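Local coordinates for protein 4-hydroxybutyrate coenzyme A transferase (Shewanella oneidensis, PDB 2OAS) that binds coenzyme A and probably transfers it between acyl-CoA thioesters and carboxylates such as acetate or 4-hydroxybutyrate, at residues 30-33 with 34-38; 15-18 with 19-22; 406-410 with 411-415; 389-392 with 393-397. All coordinates share one frame; numbering follows the deposited sequence.

Contact 1 of 4, residues 30-33 with 34-38; sequences TPKV and LLDAL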
loop_
_atom_site.group_PDB
_atom_site.type_symbol
_atom_site.label_atom_id
_atom_site.label_comp_id
_atom_site.label_asym_id
_atom_site.label_seq_id
_atom_site.Cartn_x
_atom_site.Cartn_y
_atom_site.Cartn_z
ATOM N N THR A 30 23.930 -15.344 3.236
ATOM C CA THR A 30 25.004 -14.436 2.846
ATOM C C THR A 30 26.294 -15.237 2.688
ATOM O O THR A 30 26.754 -15.880 3.611
ATOM C CB THR A 30 25.182 -13.313 3.900
ATOM O OG1 THR A 30 23.978 -12.554 3.975
ATOM C CG2 THR A 30 26.332 -12.388 3.534
ATOM N N PRO A 31 26.872 -15.222 1.484
ATOM C CA PRO A 31 28.103 -15.952 1.181
ATOM C C PRO A 31 29.334 -15.333 1.809
ATOM O O PRO A 31 30.208 -14.826 1.107
ATOM C CB PRO A 31 28.165 -15.911 -0.350
ATOM C CG PRO A 31 26.749 -15.649 -0.776
ATOM C CD PRO A 31 26.298 -14.642 0.251
ATOM N N LYS A 32 29.401 -15.390 3.133
ATOM C CA LYS A 32 30.527 -14.836 3.877
ATOM C C LYS A 32 31.888 -15.303 3.345
ATOM O O LYS A 32 32.808 -14.501 3.179
ATOM C CB LYS A 32 30.398 -15.215 5.356
ATOM C CG LYS A 32 31.404 -14.509 6.259
ATOM C CD LYS A 32 31.295 -14.970 7.705
ATOM C CE LYS A 32 32.323 -14.258 8.560
ATOM N NZ LYS A 32 33.682 -14.423 7.977
ATOM N N VAL A 33 32.010 -16.600 3.086
ATOM C CA VAL A 33 33.256 -17.163 2.589
ATOM C C VAL A 33 33.711 -16.468 1.318
ATOM O O VAL A 33 34.895 -16.186 1.139
ATOM C CB VAL A 33 33.112 -18.667 2.277
ATOM C CG1 VAL A 33 34.425 -19.220 1.764
ATOM C CG2 VAL A 33 32.685 -19.416 3.509
ATOM N N LEU A 34 32.767 -16.193 0.433
ATOM C CA LEU A 34 33.070 -15.536 -0.829
ATOM C C LEU A 34 33.187 -14.037 -0.652
ATOM O O LEU A 34 34.054 -13.415 -1.245
ATOM C CB LEU A 34 31.978 -15.852 -1.854
ATOM C CG LEU A 34 32.307 -16.806 -3.010
ATOM C CD1 LEU A 34 33.214 -17.929 -2.551
ATOM C CD2 LEU A 34 30.992 -17.366 -3.603
ATOM N N LEU A 35 32.322 -13.458 0.165
ATOM C CA LEU A 35 32.350 -12.023 0.370
ATOM C C LEU A 35 33.644 -11.588 1.065
ATOM O O LEU A 35 34.117 -10.482 0.839
ATOM C CB LEU A 35 31.100 -11.565 1.152
ATOM C CG LEU A 35 29.719 -11.590 0.450
ATOM C CD1 LEU A 35 28.658 -11.145 1.422
ATOM C CD2 LEU A 35 29.689 -10.699 -0.785
ATOM N N ASP A 36 34.229 -12.450 1.894
ATOM C CA ASP A 36 35.485 -12.085 2.554
ATOM C C ASP A 36 36.596 -12.085 1.523
ATOM O O ASP A 36 37.515 -11.279 1.603
ATOM C CB ASP A 36 35.837 -13.044 3.696
ATOM C CG ASP A 36 35.003 -12.789 4.953
ATOM O OD1 ASP A 36 34.269 -11.777 4.993
ATOM O OD2 ASP A 36 35.088 -13.594 5.903
ATOM N N ALA A 37 36.512 -12.973 0.540
ATOM C CA ALA A 37 37.549 -13.001 -0.479
ATOM C C ALA A 37 37.415 -11.760 -1.371
ATOM O O ALA A 37 38.402 -11.251 -1.899
ATOM C CB ALA A 37 37.439 -14.264 -1.313
ATOM N N LEU A 38 36.190 -11.278 -1.520
ATOM C CA LEU A 38 35.922 -10.104 -2.338
ATOM C C LEU A 38 36.380 -8.858 -1.592
ATOM O O LEU A 38 36.620 -7.814 -2.191
ATOM C CB LEU A 38 34.423 -10.009 -2.641
ATOM C CG LEU A 38 33.912 -8.831 -3.456
ATOM C CD1 LEU A 38 34.556 -8.842 -4.836
ATOM C CD2 LEU A 38 32.404 -8.892 -3.561
#

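Contact 2 of 4, residues 15-18 with 19-22; sequences LIRS and GETL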
loop_
_atom_site.group_PDB
_atom_site.type_symbol
_atom_site.label_atom_id
_atom_site.label_comp_id
_atom_site.label_asym_id
_atom_site.label_seq_id
_atom_site.Cartn_x
_atom_site.Cartn_y
_atom_site.Cartn_z
ATOM N N LEU A 15 36.894 -13.797 -11.043
ATOM C CA LEU A 15 36.144 -13.544 -12.271
ATOM C C LEU A 15 35.474 -12.176 -12.227
ATOM O O LEU A 15 35.277 -11.548 -13.256
ATOM C CB LEU A 15 35.100 -14.639 -12.499
ATOM C CG LEU A 15 35.599 -16.023 -12.937
ATOM C CD1 LEU A 15 36.579 -16.582 -11.926
ATOM C CD2 LEU A 15 34.402 -16.968 -13.092
ATOM N N ILE A 16 35.118 -11.709 -11.036
ATOM C CA ILE A 16 34.476 -10.401 -10.930
ATOM C C ILE A 16 35.435 -9.359 -11.478
ATOM O O ILE A 16 36.617 -9.343 -11.118
ATOM C CB ILE A 16 34.113 -10.053 -9.475
ATOM C CG1 ILE A 16 33.115 -11.088 -8.931
ATOM C CG2 ILE A 16 33.534 -8.641 -9.413
ATOM C CD1 ILE A 16 32.639 -10.844 -7.511
ATOM N N ARG A 17 34.926 -8.515 -12.373
ATOM C CA ARG A 17 35.713 -7.442 -13.003
ATOM C C ARG A 17 35.194 -6.077 -12.562
ATOM O O ARG A 17 34.109 -5.981 -11.999
ATOM C CB ARG A 17 35.644 -7.570 -14.528
ATOM C CG ARG A 17 36.442 -8.746 -15.079
ATOM C CD ARG A 17 37.927 -8.428 -15.062
ATOM N NE ARG A 17 38.781 -9.549 -14.664
ATOM C CZ ARG A 17 40.114 -9.501 -14.645
ATOM N NH1 ARG A 17 40.834 -10.577 -14.255
ATOM N NH2 ARG A 17 40.715 -8.376 -15.018
ATOM N N SER A 18 35.966 -5.023 -12.819
ATOM C CA SER A 18 35.562 -3.673 -12.414
ATOM C C SER A 18 34.289 -3.124 -13.053
ATOM O O SER A 18 33.929 -3.488 -14.162
ATOM C CB SER A 18 36.701 -2.688 -12.663
ATOM O OG SER A 18 37.806 -2.960 -11.820
ATOM N N GLY A 19 33.612 -2.238 -12.331
ATOM C CA GLY A 19 32.394 -1.640 -12.839
ATOM C C GLY A 19 31.162 -2.529 -12.831
ATOM O O GLY A 19 30.068 -2.082 -13.199
ATOM N N GLU A 20 31.321 -3.775 -12.400
ATOM C CA GLU A 20 30.195 -4.701 -12.377
ATOM C C GLU A 20 29.177 -4.432 -11.270
ATOM O O GLU A 20 29.496 -3.861 -10.224
ATOM C CB GLU A 20 30.688 -6.152 -12.260
ATOM C CG GLU A 20 31.486 -6.643 -13.468
ATOM C CD GLU A 20 31.825 -8.133 -13.395
ATOM O OE1 GLU A 20 32.539 -8.636 -14.299
ATOM O OE2 GLU A 20 31.379 -8.799 -12.444
ATOM N N THR A 21 27.938 -4.822 -11.543
ATOM C CA THR A 21 26.864 -4.692 -10.575
ATOM C C THR A 21 26.671 -6.112 -10.071
ATOM O O THR A 21 26.388 -7.027 -10.846
ATOM C CB THR A 21 25.550 -4.222 -11.199
ATOM O OG1 THR A 21 25.742 -2.933 -11.792
ATOM C CG2 THR A 21 24.480 -4.129 -10.127
ATOM N N LEU A 22 26.850 -6.282 -8.771
ATOM C CA LEU A 22 26.744 -7.568 -8.136
ATOM C C LEU A 22 25.520 -7.738 -7.235
ATOM O O LEU A 22 24.970 -6.773 -6.674
ATOM C CB LEU A 22 28.003 -7.808 -7.292
ATOM C CG LEU A 22 29.379 -7.771 -7.971
ATOM C CD1 LEU A 22 30.465 -7.905 -6.922
ATOM C CD2 LEU A 22 29.492 -8.889 -8.995
#

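Contact 3 of 4, residues 406-410 with 411-415; sequences NIAHP and DFREQ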
loop_
_atom_site.group_PDB
_atom_site.type_symbol
_atom_site.label_atom_id
_atom_site.label_comp_id
_atom_site.label_asym_id
_atom_site.label_seq_id
_atom_site.Cartn_x
_atom_site.Cartn_y
_atom_site.Cartn_z
ATOM N N ASN A 406 -3.915 5.468 24.738
ATOM C CA ASN A 406 -4.253 4.555 25.823
ATOM C C ASN A 406 -3.282 3.385 25.943
ATOM O O ASN A 406 -3.265 2.709 26.971
ATOM C CB ASN A 406 -5.673 4.010 25.679
ATOM C CG ASN A 406 -6.731 5.048 26.009
ATOM O OD1 ASN A 406 -6.579 5.835 26.952
ATOM N ND2 ASN A 406 -7.822 5.050 25.239
ATOM N N ILE A 407 -2.490 3.135 24.904
ATOM C CA ILE A 407 -1.512 2.049 24.963
ATOM C C ILE A 407 -0.099 2.632 24.966
ATOM O O ILE A 407 0.896 1.909 24.971
ATOM C CB ILE A 407 -1.663 1.040 23.777
ATOM C CG1 ILE A 407 -1.379 1.738 22.444
ATOM C CG2 ILE A 407 -3.056 0.408 23.795
ATOM C CD1 ILE A 407 -1.492 0.819 21.243
ATOM N N ALA A 408 -0.015 3.952 24.952
ATOM C CA ALA A 408 1.282 4.615 24.987
ATOM C C ALA A 408 1.768 4.615 26.435
ATOM O O ALA A 408 0.962 4.555 27.361
ATOM C CB ALA A 408 1.151 6.046 24.478
ATOM N N HIS A 409 3.074 4.676 26.643
ATOM C CA HIS A 409 3.589 4.682 28.010
ATOM C C HIS A 409 2.994 5.878 28.751
ATOM O O HIS A 409 2.995 6.997 28.237
ATOM C CB HIS A 409 5.118 4.769 28.006
ATOM C CG HIS A 409 5.745 4.516 29.346
ATOM N ND1 HIS A 409 5.682 5.421 30.387
ATOM C CD2 HIS A 409 6.467 3.463 29.806
ATOM C CE1 HIS A 409 6.341 4.936 31.426
ATOM N NE2 HIS A 409 6.827 3.752 31.100
ATOM N N PRO A 410 2.475 5.647 29.969
ATOM C CA PRO A 410 1.877 6.718 30.769
ATOM C C PRO A 410 2.736 7.978 30.957
ATOM O O PRO A 410 2.203 9.049 31.222
ATOM C CB PRO A 410 1.534 6.015 32.085
ATOM C CG PRO A 410 2.510 4.869 32.132
ATOM C CD PRO A 410 2.506 4.383 30.728
ATOM N N ASP A 411 4.055 7.867 30.814
ATOM C CA ASP A 411 4.898 9.048 30.969
ATOM C C ASP A 411 4.726 10.017 29.798
ATOM O O ASP A 411 5.237 11.131 29.842
ATOM C CB ASP A 411 6.388 8.676 31.095
ATOM C CG ASP A 411 6.730 8.015 32.434
ATOM O OD1 ASP A 411 5.904 8.102 33.382
ATOM O OD2 ASP A 411 7.836 7.423 32.538
ATOM N N PHE A 412 4.023 9.604 28.749
ATOM C CA PHE A 412 3.830 10.492 27.608
ATOM C C PHE A 412 2.360 10.780 27.280
ATOM O O PHE A 412 2.067 11.540 26.355
ATOM C CB PHE A 412 4.502 9.933 26.350
ATOM C CG PHE A 412 5.954 9.589 26.528
ATOM C CD1 PHE A 412 6.348 8.275 26.779
ATOM C CD2 PHE A 412 6.931 10.568 26.414
ATOM C CE1 PHE A 412 7.692 7.939 26.913
ATOM C CE2 PHE A 412 8.288 10.247 26.548
ATOM C CZ PHE A 412 8.667 8.924 26.795
ATOM N N ARG A 413 1.439 10.166 28.024
ATOM C CA ARG A 413 0.014 10.361 27.800
ATOM C C ARG A 413 -0.361 11.836 27.753
ATOM O O ARG A 413 -1.026 12.283 26.816
ATOM C CB ARG A 413 -0.801 9.671 28.898
ATOM C CG ARG A 413 -1.447 8.350 28.490
ATOM C CD ARG A 413 -0.418 7.317 28.164
ATOM N NE ARG A 413 -0.443 6.158 29.056
ATOM C CZ ARG A 413 -1.344 5.180 29.008
ATOM N NH1 ARG A 413 -2.316 5.219 28.113
ATOM N NH2 ARG A 413 -1.251 4.143 29.832
ATOM N N GLU A 414 0.061 12.577 28.777
ATOM C CA GLU A 414 -0.205 14.009 28.898
ATOM C C GLU A 414 0.234 14.778 27.643
ATOM O O GLU A 414 -0.561 15.514 27.048
ATOM C CB GLU A 414 0.498 14.559 30.147
ATOM C CG GLU A 414 0.917 16.034 30.067
ATOM C CD GLU A 414 2.291 16.300 30.729
ATOM O OE1 GLU A 414 2.352 16.389 31.982
ATOM O OE2 GLU A 414 3.308 16.403 29.969
ATOM N N GLN A 415 1.492 14.614 27.237
ATOM C CA GLN A 415 1.989 15.286 26.035
ATOM C C GLN A 415 1.169 14.887 24.810
ATOM O O GLN A 415 0.685 15.746 24.071
ATOM C CB GLN A 415 3.451 14.934 25.762
ATOM C CG GLN A 415 4.470 15.907 26.315
ATOM C CD GLN A 415 4.302 17.319 25.771
ATOM O OE1 GLN A 415 4.130 17.522 24.568
ATOM N NE2 GLN A 415 4.359 18.304 26.664
#

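Contact 4 of 4, residues 389-392 with 393-397; sequences AANL and KGRSL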
loop_
_atom_site.group_PDB
_atom_site.type_symbol
_atom_site.label_atom_id
_atom_site.label_comp_id
_atom_site.label_asym_id
_atom_site.label_seq_id
_atom_site.Cartn_x
_atom_site.Cartn_y
_atom_site.Cartn_z
ATOM N N ALA A 389 -4.088 -3.104 23.332
ATOM C CA ALA A 389 -4.255 -3.030 21.891
ATOM C C ALA A 389 -5.200 -1.907 21.484
ATOM O O ALA A 389 -6.103 -1.546 22.235
ATOM C CB ALA A 389 -4.797 -4.364 21.369
ATOM N N ALA A 390 -4.988 -1.361 20.286
ATOM C CA ALA A 390 -5.850 -0.308 19.765
ATOM C C ALA A 390 -6.281 -0.676 18.352
ATOM O O ALA A 390 -5.457 -0.938 17.487
ATOM C CB ALA A 390 -5.121 1.037 19.768
ATOM N N ASN A 391 -7.588 -0.699 18.133
ATOM C CA ASN A 391 -8.156 -1.040 16.833
ATOM C C ASN A 391 -8.454 0.247 16.090
ATOM O O ASN A 391 -9.312 1.014 16.520
ATOM C CB ASN A 391 -9.455 -1.803 17.023
ATOM C CG ASN A 391 -9.878 -2.536 15.778
ATOM O OD1 ASN A 391 -9.566 -2.126 14.665
ATOM N ND2 ASN A 391 -10.599 -3.631 15.958
ATOM N N LEU A 392 -7.762 0.487 14.979
ATOM C CA LEU A 392 -7.978 1.711 14.221
ATOM C C LEU A 392 -8.859 1.523 12.993
ATOM O O LEU A 392 -9.305 2.499 12.388
ATOM C CB LEU A 392 -6.640 2.303 13.813
ATOM C CG LEU A 392 -5.604 2.409 14.947
ATOM C CD1 LEU A 392 -4.324 3.009 14.388
ATOM C CD2 LEU A 392 -6.145 3.261 16.089
ATOM N N LYS A 393 -9.121 0.270 12.645
ATOM C CA LYS A 393 -9.948 -0.064 11.494
ATOM C C LYS A 393 -11.278 0.648 11.492
ATOM O O LYS A 393 -12.129 0.396 12.357
ATOM C CB LYS A 393 -10.213 -1.576 11.469
ATOM C CG LYS A 393 -9.503 -2.284 10.345
ATOM C CD LYS A 393 -10.274 -2.147 9.063
ATOM C CE LYS A 393 -11.356 -3.211 8.997
ATOM N NZ LYS A 393 -10.753 -4.584 9.073
ATOM N N GLY A 394 -11.473 1.518 10.511
ATOM C CA GLY A 394 -12.715 2.262 10.429
ATOM C C GLY A 394 -12.863 3.370 11.458
ATOM O O GLY A 394 -13.875 4.062 11.458
ATOM N N ARG A 395 -11.873 3.567 12.323
ATOM C CA ARG A 395 -11.973 4.618 13.337
ATOM C C ARG A 395 -11.536 5.982 12.830
ATOM O O ARG A 395 -10.606 6.087 12.043
ATOM C CB ARG A 395 -11.122 4.244 14.550
ATOM C CG ARG A 395 -11.289 2.799 15.002
ATOM C CD ARG A 395 -12.705 2.514 15.436
ATOM N NE ARG A 395 -13.061 1.116 15.186
ATOM C CZ ARG A 395 -12.645 0.080 15.912
ATOM N NH1 ARG A 395 -13.029 -1.150 15.590
ATOM N NH2 ARG A 395 -11.864 0.272 16.969
ATOM N N SER A 396 -12.200 7.032 13.290
ATOM C CA SER A 396 -11.845 8.400 12.872
ATOM C C SER A 396 -10.513 8.821 13.469
ATOM O O SER A 396 -9.914 8.078 14.236
ATOM C CB SER A 396 -12.920 9.375 13.313
ATOM O OG SER A 396 -13.245 9.148 14.668
ATOM N N LEU A 397 -10.042 10.011 13.113
ATOM C CA LEU A 397 -8.769 10.485 13.646
ATOM C C LEU A 397 -8.820 10.677 15.152
ATOM O O LEU A 397 -7.871 10.320 15.849
ATOM C CB LEU A 397 -8.334 11.790 12.977
ATOM C CG LEU A 397 -8.075 11.738 11.464
ATOM C CD1 LEU A 397 -7.393 13.037 11.017
ATOM C CD2 LEU A 397 -7.207 10.544 11.117
#

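Contact 1 of 4, residues 30-33 with 34-38
The carbonyl oxygen of P31 is gripped by two amides of the first turn of helix 32-41. L35 N lies 2.7 Å from P31 O in a nearly straight bond (164°), with the donor close to the line of the carbonyl, whereas L34 N reaches the same P31 O from 3.0 Å only as a weak, bent bond. P31 holds the N-cap position and is also the centre of an inverse gamma turn, in which K32 N returns to T30 O at 2.7 Å. The next rung of the helix is D36 N to K32 O, at 2.8 Å. Along the outer face K32 and D36, one turn apart, form a salt bridge of 2.6 Å between K32 NZ and D36 OD2. The ammonium meets the syn side of that oxygen, close to the carboxylate plane. K32 runs extended as far as CE and bends only at its last torsion (chi4 -54°), which swings NZ back to the carboxylate. D36 OD1 is taken by S60 OG. On the inner side, T30 CG2 meets L35 CD1 at 3.4 Å, their side chains crossing at about a right angle, while T30 OG1 is held by M27 O, T55 OG1 and E56 N. Beyond them V33 and A37 rest on A9 of helix 9-13, and L34 packs on strand 145-150. The helix is the crossover between parallel strands 21-24 and 48-52, and its start is secured both by the doubly used P31 carbonyl and by an ion pair between residues one turn apart, whose opposite charges probably steady this turn.

Contact 2 of 4, residues 15-18 with 19-22
A type II beta turn from R17 to E20 carries the chain from helix 9-13 into strand 21-24, an inner strand of the parallel sheet in the N-terminal, Rossmann-like part of the protein. The contact across it is made chiefly by the side chain of E20, which folds back over the turn to the segment that precedes it. E20 CG stands anti to its own carbonyl carbon (chi1 -65°), and from there the chain runs extended, so that the carboxylate is carried to the backbone of R17. R17 N gives E20 OE1 a weak hydrogen bond of 3.1 Å, bent to 145°. The same OE1 forms a salt bridge with K145, which is likely to be the stronger hold on the carboxylate. R17's own guanidinium leads away: R17 NE stays 6.3 Å from E20 OE1, and the two opposite charges do not pair. On the way back E20 CG passes R17 O at 3.1 Å, which packs the methylene tightly against that carbonyl. At the far corner G19 has a positive phi of 75°, a backbone shape that favours glycine. Behind the carboxylate the contact turns apolar. I16 O is hydrogen-bonded to H41 NE2, while its side chain packs on I115 of strand 113-118 and I147 of strand 145-150. L22, on the first part of the strand, bonds through its backbone to T49 and L51 of the neighbouring strand 48-52. The branches of I16 and L22 cross at a slant, I16 CG2 also lying 3.7 Å from E20 OE2, and I16 CD1 touches L22 CD1 at 3.7 Å.

Contact 3 of 4, residues 406-410 with 411-415
This is a local capping contact at the start of helix 410-422 in the C-terminal domain, where H409, in the loop that follows helix 397-405, meets D411 and F412. D411 N gives an almost straight hydrogen bond (166°) to H409 ND1 at 3.0 Å, arriving at the edge of the imidazole close to its plane. H409 CG is anti to the backbone N (chi1 -169°), which brings the edge of the ring, with ND1, up to that amide. H409 is thus an N-cap residue whose side chain caps the amide of D411 in the first turn, and its carbonyl serves too, F412 N lying 2.8 Å from H409 O. The D411 carboxylate runs beside the ring, its OD2 3.1 Å from H409 CE1, while Y387 meets the imidazole edge to face. R413 bends back at chi2 and chi3 toward the loop. Its NH1 is hydrogen-bonded to I405 O at the end of the preceding helix, and A408 O lies over one face of the guanidinium, with P410 CA at its edge. With an alanine here, I405 O would probably lose its charged mate and A408 O the flat group that covers it. F412, whose CD1 is 3.9 Å from H409 CB, also packs on T354; the F412 side chain is about 10 Å from the bound coenzyme A.

Contact 4 of 4, residues 389-392 with 393-397
L392 O and R395 N close a type II beta turn after strand 388-391, joined by a hydrogen bond of 2.8 Å whose donor stands above the carbonyl plane. The tight part of the contact lies where N391 and R395 cross at about a right angle. N391 CG is anti to the backbone N (chi1 -163°), turning the carboxamide toward the turn, and its OD1 accepts K393 N at 3.2 Å, the bond of an Asx turn. The guanidinium is inclined 45° to this amide; N391 OD1 lies over one of its faces and R395 NH1 comes within 3.4 Å of N391 CG. R395 CG packs at 3.1 Å from N391 O. Replacing R395 with an alanine would probably strip this cover from N391 and leave its amide with the K393 N bond as the one hold described here. The K393 end of the turn is looser. K393 CB brushes N391 OD1 at 3.3 Å, then its chain bends repeatedly and leads away from the turn to a salt bridge with E108 of the second subunit. G394 forms the corner with a positive phi, and its O takes a weak hydrogen bond from R73 of that subunit. Strand 388-391, an edge strand within the chain, pairs antiparallel with 382-385, while L392 rests on I383 and on R400 of helix 397-405, which begins just beyond S396, its N-cap.

How the contacts relate
The four contacts form two pairs on opposite sides of the chain's centre. Contact 2 comes first along the chain and leads through strand 21-24 into contact 1 at the start of helix 32-41; their centres are about 15 Å apart, and L38 packs on both I16 and L22. In the C-terminal domain contact 4 precedes contact 3, with helix 397-405 between them. Their centres are about 17 Å apart, and I407 lies against A389 and A390. Contacts of different pairs have centres about 47 to 52 Å apart and do not touch. Each pair thus shapes loops and helix starts of its own alpha/beta domain, contact 4 also facing the second subunit.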